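Local atomic coordinates of polyketide synthase/nonribosomal peptide synthetase hybrid RzxB (PDB entry 5IL6), a protein that probably catalyses the dehydration of a beta-hydroxyacyl intermediate, as the dehydratase domain of a trans-AT polyketide synthase linked to rhizoxin. Residues A187-Q192 / L247-R252; A241-S246 / C274-N279; D153-Y158 / G171-L176. One frame throughout, in Å; residues are numbered along the deposited sequence.

Contact 1 (A187-Q192 / L247-R252)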
loop_
_atom_site.group_PDB
_atom_site.type_symbol
_atom_site.label_atom_id
_atom_site.label_comp_id
_atom_site.label_asym_id
_atom_site.label_seq_id
_atom_site.Cartn_x
_atom_site.Cartn_y
_atom_site.Cartn_z
ATOM N N ALA A 187 13.682 -6.836 4.878
ATOM C CA ALA A 187 12.685 -7.888 4.786
ATOM C C ALA A 187 12.723 -8.529 3.407
ATOM O O ALA A 187 13.013 -7.871 2.404
ATOM C CB ALA A 187 11.280 -7.340 5.060
ATOM N N ARG A 188 12.440 -9.828 3.372
ATOM C CA ARG A 188 12.216 -10.553 2.130
ATOM C C ARG A 188 10.747 -10.937 2.053
ATOM O O ARG A 188 10.201 -11.517 2.998
ATOM C CB ARG A 188 13.095 -11.802 2.037
ATOM C CG ARG A 188 14.496 -11.537 1.513
ATOM C CD ARG A 188 15.397 -10.959 2.585
ATOM N NE ARG A 188 16.797 -10.952 2.172
ATOM C CZ ARG A 188 17.822 -10.742 2.993
ATOM N NH1 ARG A 188 17.611 -10.523 4.285
ATOM N NH2 ARG A 188 19.061 -10.757 2.523
ATOM N N ILE A 189 10.115 -10.601 0.934
ATOM C CA ILE A 189 8.700 -10.859 0.713
ATOM C C ILE A 189 8.534 -11.471 -0.670
ATOM O O ILE A 189 9.343 -11.236 -1.573
ATOM C CB ILE A 189 7.855 -9.572 0.854
ATOM C CG1 ILE A 189 8.290 -8.526 -0.179
ATOM C CG2 ILE A 189 7.984 -9.012 2.264
ATOM C CD1 ILE A 189 7.412 -7.286 -0.220
ATOM N N ALA A 190 7.489 -12.278 -0.827
ATOM C CA ALA A 190 7.190 -12.876 -2.119
ATOM C C ALA A 190 5.747 -13.354 -2.113
ATOM O O ALA A 190 5.223 -13.765 -1.075
ATOM C CB ALA A 190 8.138 -14.036 -2.444
ATOM N N LEU A 191 5.129 -13.334 -3.292
ATOM C CA LEU A 191 3.756 -13.799 -3.433
ATOM C C LEU A 191 3.651 -15.294 -3.163
ATOM O O LEU A 191 4.575 -16.069 -3.432
ATOM C CB LEU A 191 3.226 -13.498 -4.837
ATOM C CG LEU A 191 3.063 -12.032 -5.237
ATOM C CD1 LEU A 191 2.698 -11.931 -6.710
ATOM C CD2 LEU A 191 2.000 -11.366 -4.378
ATOM N N GLN A 192 2.504 -15.692 -2.605
ATOM C CA GLN A 192 2.236 -17.109 -2.387
ATOM C C GLN A 192 2.135 -17.853 -3.713
ATOM O O GLN A 192 2.609 -18.988 -3.836
ATOM C CB GLN A 192 0.949 -17.271 -1.580
ATOM C CG GLN A 192 0.651 -18.694 -1.147
ATOM C CD GLN A 192 -0.700 -18.821 -0.472
ATOM O OE1 GLN A 192 -1.625 -18.059 -0.757
ATOM N NE2 GLN A 192 -0.819 -19.784 0.435
ATOM N N LEU A 247 10.684 -9.763 -3.493
ATOM C CA LEU A 247 11.229 -8.434 -3.255
ATOM C C LEU A 247 12.035 -8.401 -1.967
ATOM O O LEU A 247 11.795 -9.177 -1.038
ATOM C CB LEU A 247 10.114 -7.385 -3.167
ATOM C CG LEU A 247 9.309 -7.131 -4.439
ATOM C CD1 LEU A 247 8.094 -6.274 -4.132
ATOM C CD2 LEU A 247 10.172 -6.470 -5.492
ATOM N N GLN A 248 12.990 -7.475 -1.928
ATOM C CA GLN A 248 13.654 -7.055 -0.703
ATOM C C GLN A 248 13.126 -5.682 -0.319
ATOM O O GLN A 248 12.902 -4.832 -1.187
ATOM C CB GLN A 248 15.174 -6.974 -0.876
ATOM C CG GLN A 248 15.869 -8.286 -1.154
ATOM C CD GLN A 248 17.364 -8.105 -1.312
ATOM O OE1 GLN A 248 18.119 -8.247 -0.353
ATOM N NE2 GLN A 248 17.798 -7.775 -2.525
ATOM N N VAL A 249 12.930 -5.463 0.978
ATOM C CA VAL A 249 12.391 -4.204 1.479
ATOM C C VAL A 249 13.323 -3.681 2.561
ATOM O O VAL A 249 13.487 -4.321 3.606
ATOM C CB VAL A 249 10.963 -4.364 2.028
ATOM C CG1 VAL A 249 10.413 -3.017 2.464
ATOM C CG2 VAL A 249 10.059 -5.000 0.979
ATOM N N GLN A 250 13.925 -2.522 2.312
ATOM C CA GLN A 250 14.716 -1.827 3.317
ATOM C C GLN A 250 13.827 -0.818 4.027
ATOM O O GLN A 250 13.156 -0.009 3.376
ATOM C CB GLN A 250 15.915 -1.119 2.684
ATOM C CG GLN A 250 16.876 -0.552 3.713
ATOM C CD GLN A 250 18.037 0.189 3.094
ATOM O OE1 GLN A 250 18.183 0.242 1.873
ATOM N NE2 GLN A 250 18.871 0.780 3.942
ATOM N N ILE A 251 13.832 -0.859 5.356
ATOM C CA ILE A 251 12.938 -0.050 6.177
ATOM C C ILE A 251 13.786 0.757 7.147
ATOM O O ILE A 251 14.694 0.212 7.785
ATOM C CB ILE A 251 11.922 -0.922 6.936
ATOM C CG1 ILE A 251 11.112 -1.775 5.954
ATOM C CG2 ILE A 251 10.994 -0.049 7.778
ATOM C CD1 ILE A 251 10.249 -2.827 6.616
ATOM N N ARG A 252 13.490 2.053 7.256
ATOM C CA ARG A 252 14.190 2.947 8.172
ATOM C C ARG A 252 13.166 3.708 8.997
ATOM O O ARG A 252 12.283 4.366 8.439
ATOM C CB ARG A 252 15.097 3.925 7.419
ATOM C CG ARG A 252 15.659 5.052 8.286
ATOM C CD ARG A 252 16.374 4.510 9.516
ATOM N NE ARG A 252 17.106 5.542 10.245
ATOM C CZ ARG A 252 18.273 6.044 9.852
ATOM N NH1 ARG A 252 18.841 5.622 8.729
ATOM N NH2 ARG A 252 18.873 6.973 10.583
#

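Contact 2 (A241-S246 / C274-N279)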
loop_
_atom_site.group_PDB
_atom_site.type_symbol
_atom_site.label_atom_id
_atom_site.label_comp_id
_atom_site.label_asym_id
_atom_site.label_seq_id
_atom_site.Cartn_x
_atom_site.Cartn_y
_atom_site.Cartn_z
ATOM N N ALA A 241 9.680 1.014 -11.499
ATOM C CA ALA A 241 9.681 -0.070 -12.468
ATOM C C ALA A 241 8.735 -1.152 -11.975
ATOM O O ALA A 241 8.321 -1.161 -10.813
ATOM C CB ALA A 241 11.092 -0.627 -12.677
ATOM N N ASP A 242 8.392 -2.064 -12.880
ATOM C CA ASP A 242 7.567 -3.202 -12.505
ATOM C C ASP A 242 8.261 -4.012 -11.419
ATOM O O ASP A 242 9.474 -4.238 -11.469
ATOM C CB ASP A 242 7.281 -4.076 -13.725
ATOM C CG ASP A 242 6.431 -3.369 -14.762
ATOM O OD1 ASP A 242 5.748 -2.387 -14.402
ATOM O OD2 ASP A 242 6.445 -3.796 -15.935
ATOM N N CYS A 243 7.486 -4.446 -10.436
ATOM C CA CYS A 243 8.032 -5.170 -9.298
ATOM C C CYS A 243 7.853 -6.667 -9.490
ATOM O O CYS A 243 6.735 -7.111 -9.778
ATOM C CB CYS A 243 7.348 -4.727 -8.008
ATOM S SG CYS A 243 7.551 -2.966 -7.646
ATOM N N PRO A 244 8.909 -7.486 -9.349
ATOM C CA PRO A 244 8.727 -8.939 -9.487
ATOM C C PRO A 244 7.914 -9.529 -8.346
ATOM O O PRO A 244 7.491 -8.811 -7.434
ATOM C CB PRO A 244 10.161 -9.490 -9.492
ATOM C CG PRO A 244 11.069 -8.316 -9.519
ATOM C CD PRO A 244 10.310 -7.124 -9.080
ATOM N N ALA A 245 7.694 -10.844 -8.386
ATOM C CA ALA A 245 6.919 -11.518 -7.351
ATOM C C ALA A 245 7.702 -11.730 -6.063
ATOM O O ALA A 245 7.109 -12.139 -5.061
ATOM C CB ALA A 245 6.416 -12.866 -7.872
ATOM N N SER A 246 9.010 -11.476 -6.067
ATOM C CA SER A 246 9.847 -11.574 -4.878
ATOM C C SER A 246 10.622 -10.274 -4.721
ATOM O O SER A 246 11.152 -9.743 -5.701
ATOM C CB SER A 246 10.814 -12.761 -4.971
ATOM O OG SER A 246 11.651 -12.831 -3.829
ATOM N N CYS A 274 16.247 -0.881 -7.338
ATOM C CA CYS A 274 15.121 -0.215 -6.701
ATOM C C CYS A 274 13.928 -0.169 -7.647
ATOM O O CYS A 274 14.031 0.329 -8.773
ATOM C CB CYS A 274 15.498 1.199 -6.274
ATOM S SG CYS A 274 14.178 1.987 -5.333
ATOM N N CYS A 275 12.791 -0.689 -7.188
ATOM C CA CYS A 275 11.561 -0.685 -7.967
ATOM C C CYS A 275 10.509 0.277 -7.439
ATOM O O CYS A 275 9.694 0.766 -8.222
ATOM C CB CYS A 275 10.962 -2.096 -8.017
ATOM S SG CYS A 275 11.996 -3.296 -8.883
ATOM N N ALA A 276 10.511 0.567 -6.140
ATOM C CA ALA A 276 9.535 1.490 -5.577
ATOM C C ALA A 276 10.084 2.076 -4.286
ATOM O O ALA A 276 10.893 1.448 -3.596
ATOM C CB ALA A 276 8.194 0.797 -5.317
ATOM N N ILE A 277 9.621 3.283 -3.965
ATOM C CA ILE A 277 10.062 4.017 -2.786
ATOM C C ILE A 277 8.836 4.578 -2.082
ATOM O O ILE A 277 7.947 5.142 -2.728
ATOM C CB ILE A 277 11.033 5.158 -3.149
ATOM C CG1 ILE A 277 12.306 4.595 -3.783
ATOM C CG2 ILE A 277 11.375 5.989 -1.912
ATOM C CD1 ILE A 277 13.204 5.654 -4.386
ATOM N N LEU A 278 8.784 4.410 -0.762
ATOM C CA LEU A 278 7.764 5.025 0.081
ATOM C C LEU A 278 8.463 5.905 1.105
ATOM O O LEU A 278 9.213 5.403 1.949
ATOM C CB LEU A 278 6.907 3.973 0.788
ATOM C CG LEU A 278 5.844 3.236 -0.027
ATOM C CD1 LEU A 278 6.465 2.214 -0.957
ATOM C CD2 LEU A 278 4.850 2.573 0.913
ATOM N N ASN A 279 8.219 7.210 1.032
ATOM C CA ASN A 279 8.819 8.168 1.949
ATOM C C ASN A 279 7.762 8.694 2.910
ATOM O O ASN A 279 6.687 9.130 2.485
ATOM C CB ASN A 279 9.468 9.326 1.187
ATOM C CG ASN A 279 10.674 8.888 0.380
ATOM O OD1 ASN A 279 11.491 8.095 0.849
ATOM N ND2 ASN A 279 10.794 9.402 -0.838
#

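Contact 3 (D153-Y158 / G171-L176)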
loop_
_atom_site.group_PDB
_atom_site.type_symbol
_atom_site.label_atom_id
_atom_site.label_comp_id
_atom_site.label_asym_id
_atom_site.label_seq_id
_atom_site.Cartn_x
_atom_site.Cartn_y
_atom_site.Cartn_z
ATOM N N ASP A 153 11.828 -12.579 14.689
ATOM C CA ASP A 153 10.875 -13.672 14.540
ATOM C C ASP A 153 9.641 -13.158 13.811
ATOM O O ASP A 153 8.888 -12.340 14.348
ATOM C CB ASP A 153 10.515 -14.238 15.909
ATOM C CG ASP A 153 9.526 -15.383 15.827
ATOM O OD1 ASP A 153 9.239 -15.848 14.705
ATOM O OD2 ASP A 153 9.037 -15.821 16.890
ATOM N N VAL A 154 9.430 -13.638 12.584
ATOM C CA VAL A 154 8.304 -13.164 11.782
ATOM C C VAL A 154 6.988 -13.489 12.473
ATOM O O VAL A 154 6.057 -12.675 12.481
ATOM C CB VAL A 154 8.370 -13.764 10.365
ATOM C CG1 VAL A 154 7.005 -13.708 9.672
ATOM C CG2 VAL A 154 9.414 -13.035 9.535
ATOM N N GLU A 155 6.886 -14.679 13.066
ATOM C CA GLU A 155 5.655 -15.044 13.756
ATOM C C GLU A 155 5.407 -14.149 14.962
ATOM O O GLU A 155 4.250 -13.871 15.300
ATOM C CB GLU A 155 5.705 -16.513 14.175
ATOM C CG GLU A 155 5.685 -17.481 13.002
ATOM C CD GLU A 155 4.426 -17.358 12.164
ATOM O OE1 GLU A 155 3.375 -16.973 12.721
ATOM O OE2 GLU A 155 4.487 -17.639 10.949
ATOM N N ALA A 156 6.471 -13.685 15.622
ATOM C CA ALA A 156 6.303 -12.705 16.688
ATOM C C ALA A 156 5.706 -11.411 16.148
ATOM O O ALA A 156 4.912 -10.752 16.829
ATOM C CB ALA A 156 7.642 -12.438 17.374
ATOM N N CYS A 157 6.076 -11.032 14.923
ATOM C CA CYS A 157 5.499 -9.838 14.313
ATOM C C CYS A 157 4.015 -10.036 14.026
ATOM O O CYS A 157 3.193 -9.164 14.334
ATOM C CB CYS A 157 6.257 -9.479 13.035
ATOM S SG CYS A 157 7.965 -8.937 13.317
ATOM N N TYR A 158 3.649 -11.175 13.432
ATOM C CA TYR A 158 2.239 -11.421 13.150
ATOM C C TYR A 158 1.434 -11.592 14.430
ATOM O O TYR A 158 0.257 -11.218 14.475
ATOM C CB TYR A 158 2.082 -12.642 12.242
ATOM C CG TYR A 158 2.464 -12.351 10.807
ATOM C CD1 TYR A 158 1.793 -11.372 10.083
ATOM C CD2 TYR A 158 3.488 -13.051 10.176
ATOM C CE1 TYR A 158 2.132 -11.089 8.775
ATOM C CE2 TYR A 158 3.836 -12.777 8.859
ATOM C CZ TYR A 158 3.151 -11.793 8.166
ATOM O OH TYR A 158 3.476 -11.499 6.860
ATOM N N GLY A 171 -2.466 -15.372 1.771
ATOM C CA GLY A 171 -2.090 -14.536 0.645
ATOM C C GLY A 171 -1.526 -13.186 1.036
ATOM O O GLY A 171 -0.870 -12.540 0.209
ATOM N N HIS A 172 -1.768 -12.739 2.271
ATOM C CA HIS A 172 -1.204 -11.486 2.763
ATOM C C HIS A 172 -0.237 -11.701 3.924
ATOM O O HIS A 172 0.173 -10.724 4.561
ATOM C CB HIS A 172 -2.326 -10.525 3.172
ATOM C CG HIS A 172 -2.931 -9.789 2.016
ATOM N ND1 HIS A 172 -2.819 -8.424 1.866
ATOM C CD2 HIS A 172 -3.648 -10.227 0.954
ATOM C CE1 HIS A 172 -3.441 -8.054 0.760
ATOM N NE2 HIS A 172 -3.954 -9.128 0.189
ATOM N N ARG A 173 0.126 -12.944 4.223
ATOM C CA ARG A 173 1.189 -13.236 5.187
ATOM C C ARG A 173 2.495 -13.516 4.451
ATOM O O ARG A 173 3.052 -14.611 4.504
ATOM C CB ARG A 173 0.802 -14.413 6.076
ATOM C CG ARG A 173 -0.246 -14.103 7.120
ATOM C CD ARG A 173 -0.657 -15.366 7.852
ATOM N NE ARG A 173 0.458 -15.940 8.605
ATOM C CZ ARG A 173 0.681 -15.762 9.904
ATOM N NH1 ARG A 173 -0.132 -15.019 10.643
ATOM N NH2 ARG A 173 1.733 -16.341 10.470
ATOM N N ARG A 174 2.986 -12.492 3.759
ATOM C CA ARG A 174 4.073 -12.652 2.805
ATOM C C ARG A 174 5.429 -12.257 3.373
ATOM O O ARG A 174 6.411 -12.231 2.628
ATOM C CB ARG A 174 3.776 -11.838 1.547
ATOM C CG ARG A 174 2.411 -12.132 0.942
ATOM C CD ARG A 174 2.358 -13.463 0.229
ATOM N NE ARG A 174 2.207 -14.608 1.128
ATOM C CZ ARG A 174 2.964 -15.704 1.104
ATOM N NH1 ARG A 174 3.954 -15.841 0.226
ATOM N NH2 ARG A 174 2.718 -16.690 1.957
ATOM N N LEU A 175 5.508 -11.937 4.663
ATOM C CA LEU A 175 6.803 -11.714 5.299
ATOM C C LEU A 175 7.514 -13.052 5.438
ATOM O O LEU A 175 7.071 -13.925 6.192
ATOM C CB LEU A 175 6.625 -11.053 6.665
ATOM C CG LEU A 175 6.372 -9.543 6.714
ATOM C CD1 LEU A 175 6.279 -9.081 8.161
ATOM C CD2 LEU A 175 7.437 -8.744 5.969
ATOM N N LEU A 176 8.620 -13.218 4.717
ATOM C CA LEU A 176 9.380 -14.461 4.736
ATOM C C LEU A 176 10.554 -14.417 5.704
ATOM O O LEU A 176 10.881 -15.437 6.319
ATOM C CB LEU A 176 9.887 -14.786 3.327
ATOM C CG LEU A 176 8.792 -14.968 2.268
ATOM C CD1 LEU A 176 9.402 -15.264 0.908
ATOM C CD2 LEU A 176 7.808 -16.065 2.661
#

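Contact 1 (A187-Q192 / L247-R252)
Ile189 holds CG1 between its backbone N and carbonyl carbon (chi1 61°), and its chain then runs on extended, with CD1 anti to CA (chi2 173°). Ile189 CG1 lies 3.7 Å from Leu247 CB. Ile189 CD1 reaches on to Val249 CG2, also at 3.7 Å. An alanine in place of Ile189 would probably open a gap where CG1 and CD1 now pack on Leu247 CB and Val249 CG2. The backbones pair as antiparallel strands. Ala187 with Val249 is a hydrogen-bonded pair: Ala187 N to Val249 O and Val249 N to Ala187 O are both 2.8 Å. Ile189 with Leu247 is another, and its Ile189 N to Leu247 O bond is nearly straight (3.0 Å, 173°). Between them, Arg188 and Gln248 form a non-hydrogen-bonded pair on the other face. Their side chains lie side by side and point the same way, but Arg188 NE stays 3.9 Å from Gln248 OE1. Strand 175-181 flanks 184-190 on its far side, and strand 261-268 flanks 246-254. Helix 204-212 packs on the apolar face, where Ala209 touches Ile189, Leu206 touches Leu247 and Ala210 touches Val249.

Contact 2 (A241-S246 / C274-N279)
A classic beta bulge opens strand 274-284, and its residue Cys275 meets the loop that runs from strand 230-239 to strand 246-254. Cys275 and Ala276 together face Leu267 on strand 261-268. The side chain of Cys275 starts toward the loop and lies among Ala241, Asp242, Cys243 and Pro244. Its CB is touched by the sulfur of Cys243, with Cys243 SG 3.5 Å from Cys275 CB. This is packing of a sulfur on a methylene. The two sulfurs do not meet, and no disulfide joins them. With Cys275 SG anti to the carbonyl carbon (chi1 -65°), this sulfur lies 3.7 Å from Asp242 O and 4.2 Å from Pro244 CD. Cys243 SG also grazes the methyl of Ala276, at 4.5 Å from Ala276 CB. One hydrogen bond crosses the contact. Ala241 N gives it to Cys275 O at 3.3 Å. The loop is tied elsewhere as well, since Cys243 O accepts from Asn197 ND2. Leu240, next to Ala241, is also backbone-bonded to Cys275. The bulge thus lies at the start of an antiparallel strand, beside a loop linking two other strands of the hot-dog fold of polyketide synthase dehydratases.

Contact 3 (D153-Y158 / G171-L176)
Tyr158 reaches from helix 154-164 across to Arg173 and Leu175. Its CB lies 3.6 Å from Arg173 NH1. CG and CD2 lie under the guanidinium of Arg173, whose CZ stands over the ring face, 4.3 Å from the ring centroid, in a cation-pi contact. The ring and guanidinium planes are 32° apart, so this contact is tilted. CE1 comes near Arg173 CG, and CE2 and CZ meet Leu175 CB. At the tip, Tyr158 OH accepts from Leu175 N at 3.0 Å. The same hydroxyl is hydrogen-bonded to Gln212 OE1, linking Leu175 to helix 204-212. Arg173 bends at chi3 (64°), which turns NE out of the extended course. Its NH2 forms a salt bridge with Glu155 OE1 at 2.9 Å, on the syn lone pair of the oxygen and in the guanidinium plane. Carboxylate and guanidinium are nearly coplanar, 20° apart. Glu155 thus meets the edge of the group and Tyr158 its face, which would limit its rotation. Val154 CG1 adds apolar packing 4.0 Å from Leu175 CB. The start of helix 154-164 packs on the entry to strand 175-181, and Val154 touches Leu178 farther along it. Leu175 touches Ile189 of strand 184-190 and Gln212 of helix 204-212.

How the contacts relate
From the N terminus, the chain makes contact 3 first, closing a loop of 12 residues. Strand 175-181 then leads to its neighbour 184-190, where contact 1 opens. Contact 1 closes a longer loop, which includes helix 204-212, when 247-252 arrives. Contact 2 opens at 241-246, before contact 1 closes, and closes at 274-279, so the two cross. Contact 3 is in series with both. Contacts 1 and 2 touch where Leu191 N probably bonds to Ala245 O, and contacts 1 and 3 through Arg174 NH1 and Ala190 O. Contact 3 ties helix 154-164 to the entry of strand 175-181, contact 1 pairs strands 184-190 and 246-254, and contact 2 joins the loop before 246-254 to strand 274-284.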